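Local coordinates for manganese-dependent inorganic pyrophosphatase (Methanocaldococcus jannaschii, PDB 2EB0), which probably hydrolyses inorganic diphosphate to two phosphate ions at an active site that holds two manganese ions per subunit, at residues R2-H7 and A16-L21; D135-L140 and E169-S174; M201-F206 and E244-I249. One frame throughout, in Å; residues are numbered along the deposited sequence.

Interaction 1: residues R2-H7 and A16-L21; sequences RYVVGH and ASAIVL. With MN (manganese (II) ion), chain F.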
loop_
_atom_site.group_PDB
_atom_site.type_symbol
_atom_site.label_atom_id
_atom_site.label_comp_id
_atom_site.label_asym_id
_atom_site.label_seq_id
_atom_site.Cartn_x
_atom_site.Cartn_y
_atom_site.Cartn_z
ATOM N N ARG B 2 20.838 3.423 -6.908
ATOM C CA ARG B 2 19.512 2.805 -6.846
ATOM C C ARG B 2 19.589 1.269 -6.836
ATOM O O ARG B 2 20.167 0.662 -7.728
ATOM C CB ARG B 2 18.673 3.282 -8.037
ATOM C CG ARG B 2 17.200 2.938 -7.943
ATOM C CD ARG B 2 16.471 3.300 -9.220
ATOM N NE ARG B 2 16.530 4.728 -9.523
ATOM C CZ ARG B 2 15.992 5.678 -8.764
ATOM N NH1 ARG B 2 15.353 5.357 -7.651
ATOM N NH2 ARG B 2 16.086 6.953 -9.124
ATOM N N TYR B 3 18.982 0.662 -5.820
ATOM C CA TYR B 3 18.980 -0.784 -5.640
ATOM C C TYR B 3 17.579 -1.370 -5.484
ATOM O O TYR B 3 16.709 -0.769 -4.848
ATOM C CB TYR B 3 19.763 -1.147 -4.376
ATOM C CG TYR B 3 21.234 -0.802 -4.403
ATOM C CD1 TYR B 3 22.166 -1.701 -4.910
ATOM C CD2 TYR B 3 21.693 0.423 -3.918
ATOM C CE1 TYR B 3 23.518 -1.398 -4.937
ATOM C CE2 TYR B 3 23.048 0.740 -3.944
ATOM C CZ TYR B 3 23.955 -0.178 -4.456
ATOM O OH TYR B 3 25.295 0.127 -4.502
ATOM N N VAL B 4 17.374 -2.550 -6.062
ATOM C CA VAL B 4 16.113 -3.279 -5.936
ATOM C C VAL B 4 16.475 -4.420 -4.977
ATOM O O VAL B 4 17.355 -5.226 -5.277
ATOM C CB VAL B 4 15.643 -3.868 -7.291
ATOM C CG1 VAL B 4 14.355 -4.678 -7.089
ATOM C CG2 VAL B 4 15.410 -2.748 -8.299
ATOM N N VAL B 5 15.820 -4.481 -3.821
ATOM C CA VAL B 5 16.150 -5.513 -2.844
ATOM C C VAL B 5 14.964 -6.274 -2.279
ATOM O O VAL B 5 13.882 -5.719 -2.087
ATOM C CB VAL B 5 16.914 -4.930 -1.633
ATOM C CG1 VAL B 5 17.750 -6.019 -0.988
ATOM C CG2 VAL B 5 17.783 -3.766 -2.061
ATOM N N GLY B 6 15.190 -7.556 -2.018
ATOM C CA GLY B 6 14.168 -8.403 -1.441
ATOM C C GLY B 6 14.344 -8.386 0.066
ATOM O O GLY B 6 15.101 -7.575 0.597
ATOM N N HIS B 7 13.671 -9.291 0.758
ATOM C CA HIS B 7 13.733 -9.341 2.212
ATOM C C HIS B 7 14.832 -10.229 2.798
ATOM O O HIS B 7 15.473 -11.020 2.093
ATOM C CB HIS B 7 12.380 -9.799 2.747
ATOM C CG HIS B 7 11.935 -11.124 2.206
ATOM N ND1 HIS B 7 12.634 -12.293 2.425
ATOM C CD2 HIS B 7 10.860 -11.464 1.454
ATOM C CE1 HIS B 7 12.009 -13.295 1.831
ATOM N NE2 HIS B 7 10.929 -12.818 1.235
ATOM N N ALA B 16 14.830 -13.463 -7.686
ATOM C CA ALA B 16 14.420 -13.292 -9.076
ATOM C C ALA B 16 13.762 -11.933 -9.313
ATOM O O ALA B 16 14.098 -11.233 -10.265
ATOM C CB ALA B 16 13.459 -14.410 -9.475
ATOM N N SER B 17 12.821 -11.557 -8.452
ATOM C CA SER B 17 12.147 -10.272 -8.604
ATOM C C SER B 17 13.103 -9.088 -8.502
ATOM O O SER B 17 12.898 -8.065 -9.146
ATOM C CB SER B 17 11.036 -10.126 -7.568
ATOM O OG SER B 17 9.986 -11.045 -7.826
ATOM N N ALA B 18 14.142 -9.221 -7.686
ATOM C CA ALA B 18 15.120 -8.149 -7.530
ATOM C C ALA B 18 15.943 -8.014 -8.804
ATOM O O ALA B 18 16.172 -6.912 -9.300
ATOM C CB ALA B 18 16.044 -8.442 -6.347
ATOM N N ILE B 19 16.390 -9.153 -9.319
ATOM C CA ILE B 19 17.203 -9.189 -10.526
ATOM C C ILE B 19 16.436 -8.679 -11.747
ATOM O O ILE B 19 16.902 -7.789 -12.455
ATOM C CB ILE B 19 17.715 -10.643 -10.791
ATOM C CG1 ILE B 19 18.845 -10.972 -9.820
ATOM C CG2 ILE B 19 18.186 -10.798 -12.226
ATOM C CD1 ILE B 19 19.265 -12.413 -9.850
ATOM N N VAL B 20 15.255 -9.239 -11.976
ATOM C CA VAL B 20 14.444 -8.870 -13.126
ATOM C C VAL B 20 13.978 -7.412 -13.087
ATOM O O VAL B 20 14.067 -6.709 -14.091
ATOM C CB VAL B 20 13.241 -9.835 -13.259
ATOM C CG1 VAL B 20 12.422 -9.512 -14.506
ATOM C CG2 VAL B 20 13.764 -11.275 -13.327
ATOM N N LEU B 21 13.515 -6.940 -11.934
ATOM C CA LEU B 21 13.066 -5.557 -11.857
ATOM C C LEU B 21 14.253 -4.615 -12.038
ATOM O O LEU B 21 14.142 -3.588 -12.706
ATOM C CB LEU B 21 12.357 -5.281 -10.528
ATOM C CG LEU B 21 11.650 -3.923 -10.420
ATOM C CD1 LEU B 21 10.698 -3.741 -11.594
ATOM C CD2 LEU B 21 10.883 -3.838 -9.098
HETATM MN MN MN F . 9.516 -13.937 -0.337
#
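V4 and A18 carry the apolar part of this contact, with L21 beside them; together the two segments bury 177 Å². The γ-methyl CG1 of V4 does most of the touching. It lies 3.6 Å from the CA of A18, so it presses on the helix backbone itself, and 4.0 Å from the CB of L21. The torsion explains the reach: CG1 stands opposite the backbone N across the CA–CB bond (chi1 177°) on a residue that faces the helix. A second kind of contact is between methyl and carbonyl, A18 CB resting 3.6 Å from the V4 backbone O. No hydrogen bond crosses. With so small a residue at position 18, the CA atoms of V4 and A18 come within 5.2 Å, and the axes of 2-5 and 16-21 pass 7.2 Å apart at 148°, roughly antiparallel.

Metal binding belongs to the first segment alone. Just past the strand, H7 gives its NE2 to a manganese ion at 2.4 Å, in a site completed by D11 and D66. On the helix, the S17 hydroxyl is hydrogen-bonded to D13, a ligand of the second manganese, and is thus a second-shell group of that other site.

The pair forms the first half of the beta-alpha-beta unit made by strand 2-5, helix 12-25 and strand 28-31. Strand 2-5 is an inner strand of the parallel DHH sheet, between 28-31 and 61-65, while helices 109-118 and 134-148 pack on other sides of helix 12-25.

Interaction 2: residues D135-L140 and E169-S174; sequences DLAGLL and EIAGIS
Helix 134-148 of the DHH part meets the C-terminal end of helix 158-171 through the small residues A137, G138 and A171, to which the larger I170 adds its CG2 branch at the margin. The evidence for close packing is in the methyl and backbone distances. A137 CB sits 3.6 Å from I170 CG2; this branch is anti to the I170 backbone N, which turns it to A137 while CG1 lies beside the N. With no side chain on G138, the A171 methyl lies directly on its backbone, 3.6 Å from the G138 N; the CA atoms of the two residues are 4.9 Å apart. No hydrogen bond links the segments.

Such a helix-to-helix contact, built on glycine and alanine, joins two elements of an all-helical run, for no strand lies in the chain between them. Immediately beyond A171 the chain leaves the helix at G172, where phi is 73°, and I173 then turns to F46 and K45.

The other faces of helix 134-148 are occupied too: L136 and L140 lie on helix 12-25, while L139 reaches both that helix and helix 37-45. The D135 carboxylate folds back on its own chain, where OD2 takes the L136 backbone N-H at 2.6 Å in a short, bent bond (137°), 44° out of the carboxylate plane. I170 also touches F118 of helix 109-118.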
loop_
_atom_site.group_PDB
_atom_site.type_symbol
_atom_site.label_atom_id
_atom_site.label_comp_id
_atom_site.label_asym_id
_atom_site.label_seq_id
_atom_site.Cartn_x
_atom_site.Cartn_y
_atom_site.Cartn_z
ATOM N N ASP B 135 16.471 -16.413 -20.087
ATOM C CA ASP B 135 17.038 -16.610 -18.756
ATOM C C ASP B 135 16.242 -15.891 -17.670
ATOM O O ASP B 135 15.864 -16.509 -16.675
ATOM C CB ASP B 135 18.514 -16.187 -18.703
ATOM C CG ASP B 135 18.749 -14.762 -19.176
ATOM O OD1 ASP B 135 19.920 -14.326 -19.103
ATOM O OD2 ASP B 135 17.789 -14.080 -19.618
ATOM N N LEU B 136 15.976 -14.600 -17.856
ATOM C CA LEU B 136 15.209 -13.859 -16.862
ATOM C C LEU B 136 13.771 -14.371 -16.825
ATOM O O LEU B 136 13.136 -14.369 -15.767
ATOM C CB LEU B 136 15.231 -12.356 -17.154
ATOM C CG LEU B 136 16.585 -11.669 -16.986
ATOM C CD1 LEU B 136 16.415 -10.180 -17.216
ATOM C CD2 LEU B 136 17.138 -11.922 -15.593
ATOM N N ALA B 137 13.263 -14.823 -17.972
ATOM C CA ALA B 137 11.908 -15.366 -18.023
ATOM C C ALA B 137 11.901 -16.640 -17.170
ATOM O O ALA B 137 10.911 -16.959 -16.504
ATOM C CB ALA B 137 11.514 -15.689 -19.455
ATOM N N GLY B 138 13.026 -17.350 -17.192
ATOM C CA GLY B 138 13.161 -18.566 -16.413
ATOM C C GLY B 138 13.137 -18.290 -14.921
ATOM O O GLY B 138 12.608 -19.094 -14.156
ATOM N N LEU B 139 13.714 -17.166 -14.494
ATOM C CA LEU B 139 13.724 -16.825 -13.070
ATOM C C LEU B 139 12.326 -16.483 -12.587
ATOM O O LEU B 139 11.916 -16.898 -11.504
ATOM C CB LEU B 139 14.628 -15.626 -12.775
ATOM C CG LEU B 139 16.132 -15.669 -13.024
ATOM C CD1 LEU B 139 16.734 -14.447 -12.345
ATOM C CD2 LEU B 139 16.765 -16.946 -12.474
ATOM N N LEU B 140 11.602 -15.707 -13.387
ATOM C CA LEU B 140 10.249 -15.317 -13.029
ATOM C C LEU B 140 9.404 -16.571 -12.911
ATOM O O LEU B 140 8.572 -16.697 -12.007
ATOM C CB LEU B 140 9.653 -14.392 -14.088
ATOM C CG LEU B 140 10.267 -13.001 -14.243
ATOM C CD1 LEU B 140 9.448 -12.214 -15.280
ATOM C CD2 LEU B 140 10.283 -12.279 -12.900
ATOM N N GLU B 169 7.203 -20.537 -22.016
ATOM C CA GLU B 169 7.339 -20.447 -23.467
ATOM C C GLU B 169 8.603 -19.688 -23.851
ATOM O O GLU B 169 9.332 -20.097 -24.756
ATOM C CB GLU B 169 6.118 -19.743 -24.065
ATOM C CG GLU B 169 6.220 -19.465 -25.555
ATOM C CD GLU B 169 5.007 -18.728 -26.103
ATOM O OE1 GLU B 169 5.020 -18.370 -27.300
ATOM O OE2 GLU B 169 4.041 -18.505 -25.341
ATOM N N ILE B 170 8.859 -18.581 -23.158
ATOM C CA ILE B 170 10.033 -17.763 -23.433
ATOM C C ILE B 170 11.312 -18.430 -22.939
ATOM O O ILE B 170 12.335 -18.410 -23.628
ATOM C CB ILE B 170 9.924 -16.374 -22.760
ATOM C CG1 ILE B 170 8.658 -15.659 -23.236
ATOM C CG2 ILE B 170 11.161 -15.542 -23.077
ATOM C CD1 ILE B 170 8.408 -14.347 -22.536
ATOM N N ALA B 171 11.244 -19.019 -21.745
ATOM C CA ALA B 171 12.401 -19.673 -21.138
ATOM C C ALA B 171 12.721 -21.011 -21.786
ATOM O O ALA B 171 13.745 -21.627 -21.484
ATOM C CB ALA B 171 12.163 -19.868 -19.639
ATOM N N GLY B 172 11.847 -21.465 -22.676
ATOM C CA GLY B 172 12.082 -22.740 -23.319
ATOM C C GLY B 172 11.863 -23.921 -22.392
ATOM O O GLY B 172 12.492 -24.961 -22.556
ATOM N N ILE B 173 10.980 -23.764 -21.410
ATOM C CA ILE B 173 10.668 -24.844 -20.477
ATOM C C ILE B 173 9.388 -25.516 -20.977
ATOM O O ILE B 173 8.285 -24.991 -20.793
ATOM C CB ILE B 173 10.415 -24.319 -19.044
ATOM C CG1 ILE B 173 11.612 -23.508 -18.553
ATOM C CG2 ILE B 173 10.165 -25.493 -18.109
ATOM C CD1 ILE B 173 12.849 -24.330 -18.318
ATOM N N SER B 174 9.543 -26.681 -21.599
ATOM C CA SER B 174 8.419 -27.424 -22.168
ATOM C C SER B 174 7.468 -28.089 -21.174
ATOM O O SER B 174 6.282 -28.232 -21.458
ATOM C CB SER B 174 8.945 -28.484 -23.139
ATOM O OG SER B 174 9.830 -29.375 -22.483
#

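Interaction 3: residues M201-F206 and E244-I249; sequences MDFKNF and EGYDLI
F203 is the first residue of 201-206 to touch the other segment, and its ring meets both Y246 and I249. Its CE2 lies 3.8 Å from Y246 CE2, and the ring planes stand at 85° with centroids 5.9 Å apart, an oblique pairing. I249 comes in at the edge of the F203 ring, CG2 being 3.9 Å from CZ. The ring is carried toward these partners by chi1 of -157°, which swings CG away from the backbone N, and K240 adds a cation-pi contact. Replacing F203 with an alanine would probably open a gap beside Y246 and I249 where the ring lay, and leave K240 without this cation-pi partner.

K204 points the other way and reaches H7 of the metal centre. At N205 the contact turns polar: the Y246 hydroxyl donates to OD1, which lies at the edge of the tyrosine ring, close to its plane. The modelled OH–OD1 separation of 2.4 Å is very short and its value doubtful. Amide and ring planes are 50° apart. Within its own segment, I249 CD1 lies 3.7 Å above one face of the tyrosine, toward the rim, and K212 adds a cation-pi contact.

The nearest CA atoms, N205 and I249, are 9.1 Å apart, too far for neighbouring strands. Strand 211-220 runs between, bonded to K204 and F206 on one side and L248 on the other. Side chains at the start of outermost strand 204-208 thus reach across it to the start of the third, 248-255, and the turn before, on the DHHA2 sheet face covered by helix 230-243.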
loop_
_atom_site.group_PDB
_atom_site.type_symbol
_atom_site.label_atom_id
_atom_site.label_comp_id
_atom_site.label_asym_id
_atom_site.label_seq_id
_atom_site.Cartn_x
_atom_site.Cartn_y
_atom_site.Cartn_z
ATOM N N MET B 201 16.574 -20.566 7.659
ATOM C CA MET B 201 16.388 -20.561 6.217
ATOM C C MET B 201 15.230 -19.690 5.738
ATOM O O MET B 201 15.370 -18.952 4.768
ATOM C CB MET B 201 16.193 -21.990 5.703
ATOM C CG MET B 201 16.360 -22.124 4.197
ATOM S SD MET B 201 18.022 -21.645 3.635
ATOM C CE MET B 201 18.941 -23.116 4.068
ATOM N N ASP B 202 14.091 -19.766 6.415
ATOM C CA ASP B 202 12.931 -18.988 5.987
ATOM C C ASP B 202 12.132 -18.428 7.155
ATOM O O ASP B 202 10.921 -18.603 7.234
ATOM C CB ASP B 202 12.042 -19.863 5.094
ATOM C CG ASP B 202 10.839 -19.122 4.551
ATOM O OD1 ASP B 202 10.989 -17.952 4.143
ATOM O OD2 ASP B 202 9.743 -19.716 4.518
ATOM N N PHE B 203 12.820 -17.734 8.051
ATOM C CA PHE B 203 12.184 -17.154 9.221
ATOM C C PHE B 203 11.831 -15.693 8.966
ATOM O O PHE B 203 12.685 -14.903 8.561
ATOM C CB PHE B 203 13.129 -17.247 10.420
ATOM C CG PHE B 203 12.436 -17.203 11.739
ATOM C CD1 PHE B 203 12.099 -18.380 12.399
ATOM C CD2 PHE B 203 12.096 -15.986 12.320
ATOM C CE1 PHE B 203 11.429 -18.348 13.622
ATOM C CE2 PHE B 203 11.424 -15.943 13.546
ATOM C CZ PHE B 203 11.089 -17.127 14.197
ATOM N N LYS B 204 10.574 -15.338 9.207
ATOM C CA LYS B 204 10.111 -13.967 9.013
ATOM C C LYS B 204 9.719 -13.357 10.353
ATOM O O LYS B 204 9.111 -14.021 11.191
ATOM C CB LYS B 204 8.903 -13.940 8.072
ATOM C CG LYS B 204 9.235 -14.123 6.613
ATOM C CD LYS B 204 9.063 -12.813 5.854
ATOM C CE LYS B 204 9.461 -12.952 4.388
ATOM N NZ LYS B 204 8.647 -13.976 3.681
ATOM N N ASN B 205 10.078 -12.097 10.551
ATOM C CA ASN B 205 9.747 -11.396 11.787
ATOM C C ASN B 205 8.667 -10.367 11.516
ATOM O O ASN B 205 8.649 -9.765 10.447
ATOM C CB ASN B 205 10.991 -10.717 12.349
ATOM C CG ASN B 205 12.020 -11.711 12.816
ATOM O OD1 ASN B 205 11.690 -12.676 13.502
ATOM N ND2 ASN B 205 13.276 -11.484 12.456
ATOM N N PHE B 206 7.759 -10.178 12.469
ATOM C CA PHE B 206 6.669 -9.210 12.304
ATOM C C PHE B 206 6.430 -8.380 13.551
ATOM O O PHE B 206 6.901 -8.708 14.645
ATOM C CB PHE B 206 5.326 -9.895 12.008
ATOM C CG PHE B 206 5.334 -10.799 10.813
ATOM C CD1 PHE B 206 5.930 -12.058 10.878
ATOM C CD2 PHE B 206 4.732 -10.398 9.624
ATOM C CE1 PHE B 206 5.928 -12.907 9.775
ATOM C CE2 PHE B 206 4.722 -11.232 8.511
ATOM C CZ PHE B 206 5.322 -12.493 8.583
ATOM N N GLU B 244 15.799 -13.057 21.929
ATOM C CA GLU B 244 15.547 -11.994 20.968
ATOM C C GLU B 244 14.241 -11.268 21.287
ATOM O O GLU B 244 13.774 -10.423 20.524
ATOM C CB GLU B 244 15.557 -12.577 19.557
ATOM C CG GLU B 244 16.900 -13.231 19.235
ATOM C CD GLU B 244 16.919 -13.978 17.917
ATOM O OE1 GLU B 244 17.870 -14.758 17.702
ATOM O OE2 GLU B 244 15.997 -13.788 17.096
ATOM N N GLY B 245 13.673 -11.601 22.442
ATOM C CA GLY B 245 12.452 -10.964 22.904
ATOM C C GLY B 245 11.199 -11.116 22.066
ATOM O O GLY B 245 10.463 -10.149 21.862
ATOM N N TYR B 246 10.945 -12.318 21.574
ATOM C CA TYR B 246 9.744 -12.560 20.785
ATOM C C TYR B 246 8.566 -12.792 21.721
ATOM O O TYR B 246 8.687 -13.507 22.714
ATOM C CB TYR B 246 9.898 -13.804 19.910
ATOM C CG TYR B 246 10.771 -13.632 18.700
ATOM C CD1 TYR B 246 12.161 -13.664 18.802
ATOM C CD2 TYR B 246 10.203 -13.458 17.436
ATOM C CE1 TYR B 246 12.965 -13.532 17.676
ATOM C CE2 TYR B 246 10.999 -13.324 16.306
ATOM C CZ TYR B 246 12.375 -13.364 16.432
ATOM O OH TYR B 246 13.159 -13.250 15.311
ATOM N N ASP B 247 7.423 -12.191 21.413
ATOM C CA ASP B 247 6.251 -12.408 22.242
ATOM C C ASP B 247 5.698 -13.775 21.855
ATOM O O ASP B 247 5.098 -14.472 22.682
ATOM C CB ASP B 247 5.207 -11.323 21.996
ATOM C CG ASP B 247 3.969 -11.507 22.849
ATOM O OD1 ASP B 247 2.975 -12.079 22.348
ATOM O OD2 ASP B 247 4.001 -11.089 24.030
ATOM N N LEU B 248 5.930 -14.155 20.595
ATOM C CA LEU B 248 5.467 -15.438 20.062
ATOM C C LEU B 248 6.209 -15.900 18.813
ATOM O O LEU B 248 6.609 -15.090 17.963
ATOM C CB LEU B 248 3.974 -15.369 19.720
ATOM C CG LEU B 248 3.411 -16.503 18.848
ATOM C CD1 LEU B 248 3.328 -17.812 19.636
ATOM C CD2 LEU B 248 2.032 -16.098 18.335
ATOM N N ILE B 249 6.374 -17.216 18.705
ATOM C CA ILE B 249 7.029 -17.824 17.552
ATOM C C ILE B 249 6.244 -19.058 17.104
ATOM O O ILE B 249 5.845 -19.896 17.921
ATOM C CB ILE B 249 8.493 -18.248 17.852
ATOM C CG1 ILE B 249 9.389 -17.009 17.944
ATOM C CG2 ILE B 249 9.000 -19.177 16.748
ATOM C CD1 ILE B 249 10.863 -17.320 18.140
#

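Overall arrangement
Interactions 1 and 3 are buried, whereas interaction 2 lies farther out and is only partly covered. Interactions 1 and 2 belong to one layered body: helix 12-25 of the first packs on helix 134-148 of the second, with V20 CG2 3.6 Å from L140 CD2. Both rely on small apolar groups pressed against backbone, without crossing hydrogen bonds. Interaction 3, in the DHHA2 domain, is built instead of aromatic rings and a tyrosine–amide bond. Its segment 201-206 touches the first segment of interaction 1 near the metal centre, K204 CE lying 3.5 Å from H7 NE2. Interactions 2 and 3 stay about 16 Å apart at their nearest atoms, on opposite sides of the chain's centre.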